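Local coordinates for protein lipoxygenase (Cyanothece sp., PDB 5EK8) that acts as a non-heme iron 9R-lipoxygenase, probably adding both atoms of molecular oxygen to polyunsaturated fatty acids, at residues A350-E355 with P422-M427; I357-K362 with G411-N416; D403-P408 with V615-V620. One frame throughout, in Å; residues are numbered along the deposited sequence.

How the interactions relate
The three contacts lie in the core near the iron site, all on or near the long helix 337-377. Interactions 1 and 2 use successive turns of that helix, 350-355 and 357-362, and their centres lie about 6 Å apart; interaction 1 is set farther from the iron, near the sodium ion. Their partners, 422-427 and 411-416, come from helix 421-432 and the short helix 412-415, so interaction 2 is nested inside the chain loop closed by interaction 1. Interaction 3, its centre about 9 Å from that of interaction 2 and 14 Å from that of interaction 1, joins 403-408 to the much later helix 608-623, crossing both loops and bringing distant parts of the sequence together near the iron site.

Interaction 1: residues A350-E355 with P422-M427; sequences ALFDGE and PGFLQM
Phe352 reaches out from helix 337-377 to meet Phe424 and Met427 of helix 421-432. The two short segments run at 64° to each other with axes 11.4 Å apart, a separation that the side chains have to span. The compact part is apolar. Met427 SD comes within 3.6 Å of Phe352 CE2 and approaches the ring obliquely, 4.6 Å from its centroid, a Met-aromatic contact. From Phe424 it is the ring edge that arrives, with CD1 4.1 Å from Phe352 CE1. Both phenylalanines hold CG anti to the backbone nitrogen (chi1 175° in Phe352, 171° in Phe424), which sends their rings out across the gap. A looser touch flanks this group: Met427 CE, turned aside by a bend at chi3, lies 3.9 Å from Asp353 OD2, while Asp353 OD1 is hydrogen-bonded to Asn259. On the outer side of helix 421-432, Pro422 is exposed and Gln426 turns its amide to Glu430 and Asn281 instead of to helix 337-377. Replacing Phe352 by an alanine would probably open a gap between the helices, with Met427 SD deprived of its aromatic partner and the Phe424 ring less restrained. No hydrogen bond crosses between the segments, so the chemistry here is dispersion and sulfur-aromatic packing, with Asp353 OD1 at its border satisfied by Asn259.

Interaction 2: residues I357-K362 with G411-N416; sequences IEHYAK and GLFVTN. With NA (sodium ion), chain C; FE2 (Fe (II) ion), chain B.
A small, buried packing contact in the core of the lipoxygenase fold sets the ring of Phe413, on the short helix 412-415, against His359 and Tyr360 of helix 337-377. Phe413 contributes about half of the buried surface: CG lies beside its backbone nitrogen (chi1 -63°), and the ring extends towards the long helix. Its CE2 packs 4.2 Å from Tyr360 CB, so it meets the root of the tyrosine while the phenol runs off towards Val406. Its CZ approaches His359 ND1 at 4.5 Å, obliquely to both rings and without a hydrogen bond.

The imidazole is held at its two nitrogens. NE2 binds the iron at 2.5 Å, and ND1 is hydrogen-bonded to Glu355 OE2, a second-shell carboxylate that helps fix the rotation of the ring and against which the Phe413 ring also packs. The iron site is completed by His364, His570 and the terminal carboxylate of Ile668, with Asn574 beside them. Around His359 the helix widens into a pi-type turn, marked by the bond from Lys362 N to Ile357 O at 2.7 Å. On another side of this helix, Lys362 NZ makes a salt bridge with Glu358 OE2 at 2.9 Å.

Beyond Phe413 the short helix serves a second metal: Val414 O binds the sodium ion at 2.5 Å, together with Asp285 OD1 and the carbonyls of Gly417 and Leu419. Two histidine ligands five residues apart on one long helix, here His359 on the pi-type turn and then His364, are characteristic of the lipoxygenase iron site, and the Phe413 ring lies beside the first of them.

Interaction 3: residues D403-P408 with V615-V620; sequences DLLVEP and VYIFSV
The turn in which helix 394-404 runs out beside the iron site of the lipoxygenase core is packed against helix 608-623 through one side chain, Ile617, which meets Leu404 and Leu405. Ile617 uses both of its branches. Its CD1 meets Leu404 CD1 methyl to methyl at 4.2 Å, and its CG2 lies 4.3 Å from Leu405 CD2. The two leucines get there differently. Leu404, whose CB already points towards the helix, has CG anti to the backbone nitrogen (chi1 -170°) and is partly exposed. Leu405 starts across the contact and brings its methyl in through its outer end, on the buried side, where it also touches Phe413.

Ile617 in turn packs on Leu412, so its branched side chain is shared between this turn and the start of helix 412-415. Within helix 608-623, Val615 O accepts from Ser619 N at 2.9 Å. Val620 CG2 sits over one face of the Tyr616 ring, offset toward its rim, and the Tyr616 hydroxyl is hydrogen-bonded to Thr202 of helix 188-214. Leu404 and Ile617 thus join the turn to helix 608-623, while the side chain of Leu405 has its nearest atoms about 6 Å from the iron and from the side chains of His359 and His364. Its place beside the iron site is consistent with the largely apolar surroundings of the iron and substrate cavity in lipoxygenases.

Interaction 1: residues A350-E355 with P422-M427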
loop_
_atom_site.group_PDB
_atom_site.type_symbol
_atom_site.label_atom_id
_atom_site.label_comp_id
_atom_site.label_asym_id
_atom_site.label_seq_id
_atom_site.Cartn_x
_atom_site.Cartn_y
_atom_site.Cartn_z
ATOM N N ALA A 350 19.481 -3.023 -5.175
ATOM C CA ALA A 350 18.211 -3.163 -5.874
ATOM C C ALA A 350 17.105 -3.606 -4.927
ATOM O O ALA A 350 15.937 -3.290 -5.143
ATOM C CB ALA A 350 18.344 -4.141 -7.026
ATOM N N LEU A 351 17.472 -4.331 -3.877
ATOM C CA LEU A 351 16.477 -4.831 -2.937
ATOM C C LEU A 351 16.051 -3.721 -1.988
ATOM O O LEU A 351 14.861 -3.543 -1.723
ATOM C CB LEU A 351 17.004 -6.029 -2.142
ATOM C CG LEU A 351 15.942 -6.727 -1.284
ATOM C CD1 LEU A 351 15.102 -7.641 -2.140
ATOM C CD2 LEU A 351 16.564 -7.503 -0.134
ATOM N N PHE A 352 17.021 -2.973 -1.470
ATOM C CA PHE A 352 16.688 -1.850 -0.604
ATOM C C PHE A 352 15.908 -0.784 -1.376
ATOM O O PHE A 352 14.890 -0.278 -0.887
ATOM C CB PHE A 352 17.937 -1.233 0.022
ATOM C CG PHE A 352 17.651 0.007 0.822
ATOM C CD1 PHE A 352 16.897 -0.065 1.984
ATOM C CD2 PHE A 352 18.118 1.243 0.404
ATOM C CE1 PHE A 352 16.622 1.071 2.722
ATOM C CE2 PHE A 352 17.847 2.385 1.137
ATOM C CZ PHE A 352 17.098 2.297 2.300
ATOM N N ASP A 353 16.373 -0.452 -2.579
ATOM C CA ASP A 353 15.655 0.498 -3.421
ATOM C C ASP A 353 14.251 -0.010 -3.715
ATOM O O ASP A 353 13.281 0.749 -3.693
ATOM C CB ASP A 353 16.399 0.740 -4.733
ATOM C CG ASP A 353 15.630 1.638 -5.678
ATOM O OD1 ASP A 353 15.002 1.125 -6.625
ATOM O OD2 ASP A 353 15.639 2.862 -5.468
ATOM N N GLY A 354 14.160 -1.309 -3.988
ATOM C CA GLY A 354 12.894 -1.946 -4.288
ATOM C C GLY A 354 11.911 -1.852 -3.143
ATOM O O GLY A 354 10.728 -1.618 -3.358
ATOM N N GLU A 355 12.394 -2.031 -1.919
ATOM C CA GLU A 355 11.514 -1.948 -0.762
ATOM C C GLU A 355 11.103 -0.515 -0.455
ATOM O O GLU A 355 9.932 -0.252 -0.196
ATOM C CB GLU A 355 12.168 -2.573 0.473
ATOM C CG GLU A 355 12.233 -4.091 0.445
ATOM C CD GLU A 355 10.878 -4.758 0.646
ATOM O OE1 GLU A 355 10.855 -5.885 1.190
ATOM O OE2 GLU A 355 9.840 -4.169 0.263
ATOM N N PRO A 422 16.031 9.356 8.439
ATOM C CA PRO A 422 15.901 10.501 7.526
ATOM C C PRO A 422 16.236 10.186 6.064
ATOM O O PRO A 422 15.588 10.736 5.176
ATOM C CB PRO A 422 16.896 11.514 8.099
ATOM C CG PRO A 422 16.900 11.229 9.552
ATOM C CD PRO A 422 16.753 9.734 9.673
ATOM N N GLY A 423 17.209 9.311 5.821
ATOM C CA GLY A 423 17.574 8.939 4.464
ATOM C C GLY A 423 16.463 8.196 3.746
ATOM O O GLY A 423 16.039 8.575 2.646
ATOM N N PHE A 424 15.996 7.124 4.376
ATOM C CA PHE A 424 14.905 6.316 3.846
ATOM C C PHE A 424 13.661 7.169 3.574
ATOM O O PHE A 424 13.042 7.110 2.487
ATOM C CB PHE A 424 14.572 5.185 4.827
ATOM C CG PHE A 424 13.325 4.436 4.475
ATOM C CD1 PHE A 424 13.366 3.396 3.563
ATOM C CD2 PHE A 424 12.108 4.792 5.034
ATOM C CE1 PHE A 424 12.219 2.720 3.224
ATOM C CE2 PHE A 424 10.963 4.124 4.696
ATOM C CZ PHE A 424 11.013 3.083 3.792
ATOM N N LEU A 425 13.302 7.960 4.580
ATOM C CA LEU A 425 12.196 8.899 4.466
ATOM C C LEU A 425 12.398 9.810 3.268
ATOM O O LEU A 425 11.478 10.032 2.487
ATOM C CB LEU A 425 12.057 9.737 5.732
ATOM C CG LEU A 425 10.836 10.656 5.732
ATOM C CD1 LEU A 425 9.561 9.823 5.681
ATOM C CD2 LEU A 425 10.861 11.585 6.951
ATOM N N GLN A 426 13.615 10.316 3.115
ATOM C CA GLN A 426 13.906 11.231 2.024
ATOM C C GLN A 426 13.701 10.564 0.668
ATOM O O GLN A 426 13.205 11.201 -0.260
ATOM C CB GLN A 426 15.325 11.771 2.129
ATOM C CG GLN A 426 15.684 12.752 1.037
ATOM C CD GLN A 426 17.110 13.215 1.158
ATOM O OE1 GLN A 426 17.571 13.544 2.252
ATOM N NE2 GLN A 426 17.831 13.225 0.041
ATOM N N MET A 427 14.069 9.287 0.556
ATOM C CA MET A 427 13.785 8.543 -0.672
ATOM C C MET A 427 12.290 8.587 -0.941
ATOM O O MET A 427 11.832 8.907 -2.062
ATOM C CB MET A 427 14.253 7.089 -0.576
ATOM C CG MET A 427 15.756 6.895 -0.478
ATOM S SD MET A 427 16.214 5.148 -0.385
ATOM C CE MET A 427 15.753 4.587 -2.022
#

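Interaction 2: residues I357-K362 with G411-N416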
loop_
_atom_site.group_PDB
_atom_site.type_symbol
_atom_site.label_atom_id
_atom_site.label_comp_id
_atom_site.label_asym_id
_atom_site.label_seq_id
_atom_site.Cartn_x
_atom_site.Cartn_y
_atom_site.Cartn_z
ATOM N N ILE A 357 11.353 2.458 -2.536
ATOM C CA ILE A 357 10.628 3.121 -3.615
ATOM C C ILE A 357 9.508 2.275 -4.235
ATOM O O ILE A 357 8.336 2.657 -4.180
ATOM C CB ILE A 357 11.571 3.533 -4.760
ATOM C CG1 ILE A 357 12.815 4.242 -4.228
ATOM C CG2 ILE A 357 10.822 4.385 -5.748
ATOM C CD1 ILE A 357 12.535 5.562 -3.570
ATOM N N GLU A 358 9.877 1.150 -4.847
ATOM C CA GLU A 358 8.933 0.326 -5.606
ATOM C C GLU A 358 7.799 -0.222 -4.748
ATOM O O GLU A 358 6.645 -0.285 -5.176
ATOM C CB GLU A 358 9.669 -0.832 -6.277
ATOM C CG GLU A 358 10.820 -0.393 -7.153
ATOM C CD GLU A 358 10.404 0.678 -8.133
ATOM O OE1 GLU A 358 11.038 1.759 -8.145
ATOM O OE2 GLU A 358 9.438 0.433 -8.889
ATOM N N HIS A 359 8.136 -0.613 -3.530
ATOM C CA HIS A 359 7.157 -1.162 -2.618
ATOM C C HIS A 359 6.486 -0.108 -1.749
ATOM O O HIS A 359 5.380 0.348 -2.046
ATOM C CB HIS A 359 7.813 -2.201 -1.728
ATOM C CG HIS A 359 6.842 -3.131 -1.085
ATOM N ND1 HIS A 359 7.200 -4.002 -0.083
ATOM C CD2 HIS A 359 5.521 -3.328 -1.310
ATOM C CE1 HIS A 359 6.138 -4.702 0.285
ATOM N NE2 HIS A 359 5.113 -4.311 -0.446
ATOM N N TYR A 360 7.157 0.260 -0.662
ATOM C CA TYR A 360 6.560 1.128 0.347
ATOM C C TYR A 360 6.111 2.474 -0.210
ATOM O O TYR A 360 4.996 2.921 0.056
ATOM C CB TYR A 360 7.534 1.355 1.500
ATOM C CG TYR A 360 6.998 2.301 2.549
ATOM C CD1 TYR A 360 5.966 1.917 3.400
ATOM C CD2 TYR A 360 7.523 3.579 2.688
ATOM C CE1 TYR A 360 5.472 2.789 4.358
ATOM C CE2 TYR A 360 7.040 4.449 3.637
ATOM C CZ TYR A 360 6.019 4.054 4.469
ATOM O OH TYR A 360 5.551 4.936 5.413
ATOM N N ALA A 361 6.967 3.114 -0.993
ATOM C CA ALA A 361 6.639 4.432 -1.519
ATOM C C ALA A 361 5.591 4.373 -2.626
ATOM O O ALA A 361 4.538 5.007 -2.523
ATOM C CB ALA A 361 7.887 5.118 -2.024
ATOM N N LYS A 362 5.885 3.618 -3.682
ATOM C CA LYS A 362 5.048 3.620 -4.882
ATOM C C LYS A 362 3.709 2.921 -4.693
ATOM O O LYS A 362 2.708 3.318 -5.289
ATOM C CB LYS A 362 5.791 2.977 -6.056
ATOM C CG LYS A 362 5.033 3.078 -7.377
ATOM C CD LYS A 362 5.793 2.436 -8.532
ATOM C CE LYS A 362 7.141 3.100 -8.756
ATOM N NZ LYS A 362 7.818 2.590 -9.975
ATOM N N GLY A 411 12.040 -0.314 12.706
ATOM C CA GLY A 411 11.492 -0.804 11.451
ATOM C C GLY A 411 12.518 -1.504 10.579
ATOM O O GLY A 411 13.682 -1.108 10.543
ATOM N N LEU A 412 12.087 -2.542 9.868
ATOM C CA LEU A 412 13.006 -3.367 9.087
ATOM C C LEU A 412 13.753 -2.597 7.997
ATOM O O LEU A 412 14.960 -2.752 7.854
ATOM C CB LEU A 412 12.264 -4.534 8.438
ATOM C CG LEU A 412 13.206 -5.640 7.948
ATOM C CD1 LEU A 412 13.558 -6.604 9.086
ATOM C CD2 LEU A 412 12.597 -6.391 6.780
ATOM N N PHE A 413 13.040 -1.779 7.227
ATOM C CA PHE A 413 13.652 -1.080 6.098
ATOM C C PHE A 413 14.683 -0.050 6.565
ATOM O O PHE A 413 15.684 0.185 5.892
ATOM C CB PHE A 413 12.580 -0.402 5.239
ATOM C CG PHE A 413 11.616 -1.361 4.599
ATOM C CD1 PHE A 413 11.923 -2.706 4.486
ATOM C CD2 PHE A 413 10.402 -0.913 4.106
ATOM C CE1 PHE A 413 11.036 -3.588 3.897
ATOM C CE2 PHE A 413 9.508 -1.789 3.514
ATOM C CZ PHE A 413 9.826 -3.128 3.410
ATOM N N VAL A 414 14.436 0.557 7.720
ATOM C CA VAL A 414 15.390 1.488 8.313
ATOM C C VAL A 414 16.582 0.747 8.914
ATOM O O VAL A 414 17.725 0.959 8.508
ATOM C CB VAL A 414 14.730 2.348 9.408
ATOM C CG1 VAL A 414 15.771 3.209 10.112
ATOM C CG2 VAL A 414 13.612 3.207 8.817
ATOM N N THR A 415 16.292 -0.119 9.883
ATOM C CA THR A 415 17.301 -0.906 10.595
ATOM C C THR A 415 18.232 -1.676 9.663
ATOM O O THR A 415 19.451 -1.540 9.740
ATOM C CB THR A 415 16.632 -1.914 11.564
ATOM O OG1 THR A 415 16.039 -1.211 12.662
ATOM C CG2 THR A 415 17.651 -2.907 12.105
ATOM N N ASN A 416 17.645 -2.486 8.788
ATOM C CA ASN A 416 18.409 -3.353 7.898
ATOM C C ASN A 416 18.922 -2.618 6.664
ATOM O O ASN A 416 19.869 -3.066 6.019
ATOM C CB ASN A 416 17.560 -4.557 7.464
ATOM C CG ASN A 416 17.431 -5.617 8.549
ATOM O OD1 ASN A 416 17.872 -5.436 9.680
ATOM N ND2 ASN A 416 16.809 -6.727 8.200
HETATM NA NA NA C . 19.986 1.700 9.085
HETATM FE FE FE2 B . 3.093 -4.611 0.919
#

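Interaction 3: residues D403-P408 with V615-V620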
loop_
_atom_site.group_PDB
_atom_site.type_symbol
_atom_site.label_atom_id
_atom_site.label_comp_id
_atom_site.label_asym_id
_atom_site.label_seq_id
_atom_site.Cartn_x
_atom_site.Cartn_y
_atom_site.Cartn_z
ATOM N N ASP A 403 5.084 1.104 12.657
ATOM C CA ASP A 403 5.815 0.476 13.753
ATOM C C ASP A 403 6.729 -0.645 13.258
ATOM O O ASP A 403 7.808 -0.865 13.808
ATOM C CB ASP A 403 4.849 -0.089 14.796
ATOM C CG ASP A 403 3.902 0.956 15.349
ATOM O OD1 ASP A 403 4.378 1.974 15.896
ATOM O OD2 ASP A 403 2.675 0.760 15.225
ATOM N N LEU A 404 6.294 -1.354 12.218
ATOM C CA LEU A 404 6.953 -2.594 11.811
ATOM C C LEU A 404 8.020 -2.433 10.725
ATOM O O LEU A 404 9.018 -3.157 10.722
ATOM C CB LEU A 404 5.906 -3.595 11.331
ATOM C CG LEU A 404 6.412 -5.016 11.089
ATOM C CD1 LEU A 404 6.735 -5.706 12.418
ATOM C CD2 LEU A 404 5.393 -5.811 10.287
ATOM N N LEU A 405 7.814 -1.501 9.799
ATOM C CA LEU A 405 8.731 -1.364 8.669
ATOM C C LEU A 405 9.534 -0.066 8.691
ATOM O O LEU A 405 10.740 -0.071 8.427
ATOM C CB LEU A 405 7.967 -1.459 7.347
ATOM C CG LEU A 405 7.130 -2.718 7.108
ATOM C CD1 LEU A 405 6.667 -2.769 5.657
ATOM C CD2 LEU A 405 7.899 -3.981 7.483
ATOM N N VAL A 406 8.864 1.039 9.009
ATOM C CA VAL A 406 9.454 2.366 8.848
ATOM C C VAL A 406 9.528 3.174 10.149
ATOM O O VAL A 406 9.652 4.401 10.124
ATOM C CB VAL A 406 8.675 3.178 7.794
ATOM C CG1 VAL A 406 8.619 2.409 6.487
ATOM C CG2 VAL A 406 7.267 3.489 8.282
ATOM N N GLU A 407 9.457 2.483 11.284
ATOM C CA GLU A 407 9.671 3.117 12.583
ATOM C C GLU A 407 11.126 3.577 12.694
ATOM O O GLU A 407 12.046 2.803 12.420
ATOM C CB GLU A 407 9.303 2.151 13.723
ATOM C CG GLU A 407 10.205 2.214 14.959
ATOM C CD GLU A 407 9.890 3.378 15.884
ATOM O OE1 GLU A 407 8.780 3.943 15.781
ATOM O OE2 GLU A 407 10.759 3.729 16.714
ATOM N N PRO A 408 11.333 4.846 13.085
ATOM C CA PRO A 408 12.624 5.543 13.172
ATOM C C PRO A 408 13.807 4.713 13.687
ATOM O O PRO A 408 14.942 5.004 13.309
ATOM C CB PRO A 408 12.319 6.686 14.143
ATOM C CG PRO A 408 10.903 7.034 13.841
ATOM C CD PRO A 408 10.216 5.736 13.459
ATOM N N VAL A 615 14.686 -12.546 7.083
ATOM C CA VAL A 615 13.963 -13.721 6.608
ATOM C C VAL A 615 12.557 -13.800 7.213
ATOM O O VAL A 615 11.578 -14.096 6.518
ATOM C CB VAL A 615 14.731 -15.013 6.920
ATOM C CG1 VAL A 615 14.026 -16.213 6.297
ATOM C CG2 VAL A 615 16.163 -14.900 6.411
ATOM N N TYR A 616 12.465 -13.510 8.507
ATOM C CA TYR A 616 11.187 -13.518 9.210
ATOM C C TYR A 616 10.167 -12.599 8.551
ATOM O O TYR A 616 9.075 -13.034 8.183
ATOM C CB TYR A 616 11.379 -13.112 10.672
ATOM C CG TYR A 616 10.088 -12.918 11.432
ATOM C CD1 TYR A 616 9.324 -14.005 11.828
ATOM C CD2 TYR A 616 9.638 -11.644 11.764
ATOM C CE1 TYR A 616 8.147 -13.829 12.522
ATOM C CE2 TYR A 616 8.462 -11.459 12.464
ATOM C CZ TYR A 616 7.719 -12.557 12.838
ATOM O OH TYR A 616 6.545 -12.393 13.532
ATOM N N ILE A 617 10.534 -11.330 8.397
ATOM C CA ILE A 617 9.628 -10.340 7.837
ATOM C C ILE A 617 9.236 -10.687 6.409
ATOM O O ILE A 617 8.062 -10.590 6.057
ATOM C CB ILE A 617 10.241 -8.922 7.868
ATOM C CG1 ILE A 617 10.315 -8.409 9.304
ATOM C CG2 ILE A 617 9.407 -7.953 7.040
ATOM C CD1 ILE A 617 8.959 -8.289 9.964
ATOM N N PHE A 618 10.198 -11.093 5.584
ATOM C CA PHE A 618 9.854 -11.415 4.197
ATOM C C PHE A 618 8.860 -12.577 4.134
ATOM O O PHE A 618 7.835 -12.508 3.432
ATOM C CB PHE A 618 11.106 -11.744 3.387
ATOM C CG PHE A 618 11.949 -10.551 3.075
ATOM C CD1 PHE A 618 11.400 -9.280 3.072
ATOM C CD2 PHE A 618 13.291 -10.695 2.784
ATOM C CE1 PHE A 618 12.175 -8.173 2.789
ATOM C CE2 PHE A 618 14.075 -9.590 2.495
ATOM C CZ PHE A 618 13.516 -8.327 2.499
ATOM N N SER A 619 9.160 -13.629 4.894
ATOM C CA SER A 619 8.333 -14.833 4.932
ATOM C C SER A 619 6.928 -14.557 5.464
ATOM O O SER A 619 5.949 -15.141 4.995
ATOM C CB SER A 619 9.012 -15.899 5.784
ATOM O OG SER A 619 10.382 -16.009 5.438
ATOM N N VAL A 620 6.837 -13.666 6.446
ATOM C CA VAL A 620 5.547 -13.256 6.990
ATOM C C VAL A 620 4.749 -12.461 5.960
ATOM O O VAL A 620 3.599 -12.789 5.663
ATOM C CB VAL A 620 5.712 -12.404 8.270
ATOM C CG1 VAL A 620 4.476 -11.541 8.516
ATOM C CG2 VAL A 620 6.003 -13.293 9.471
#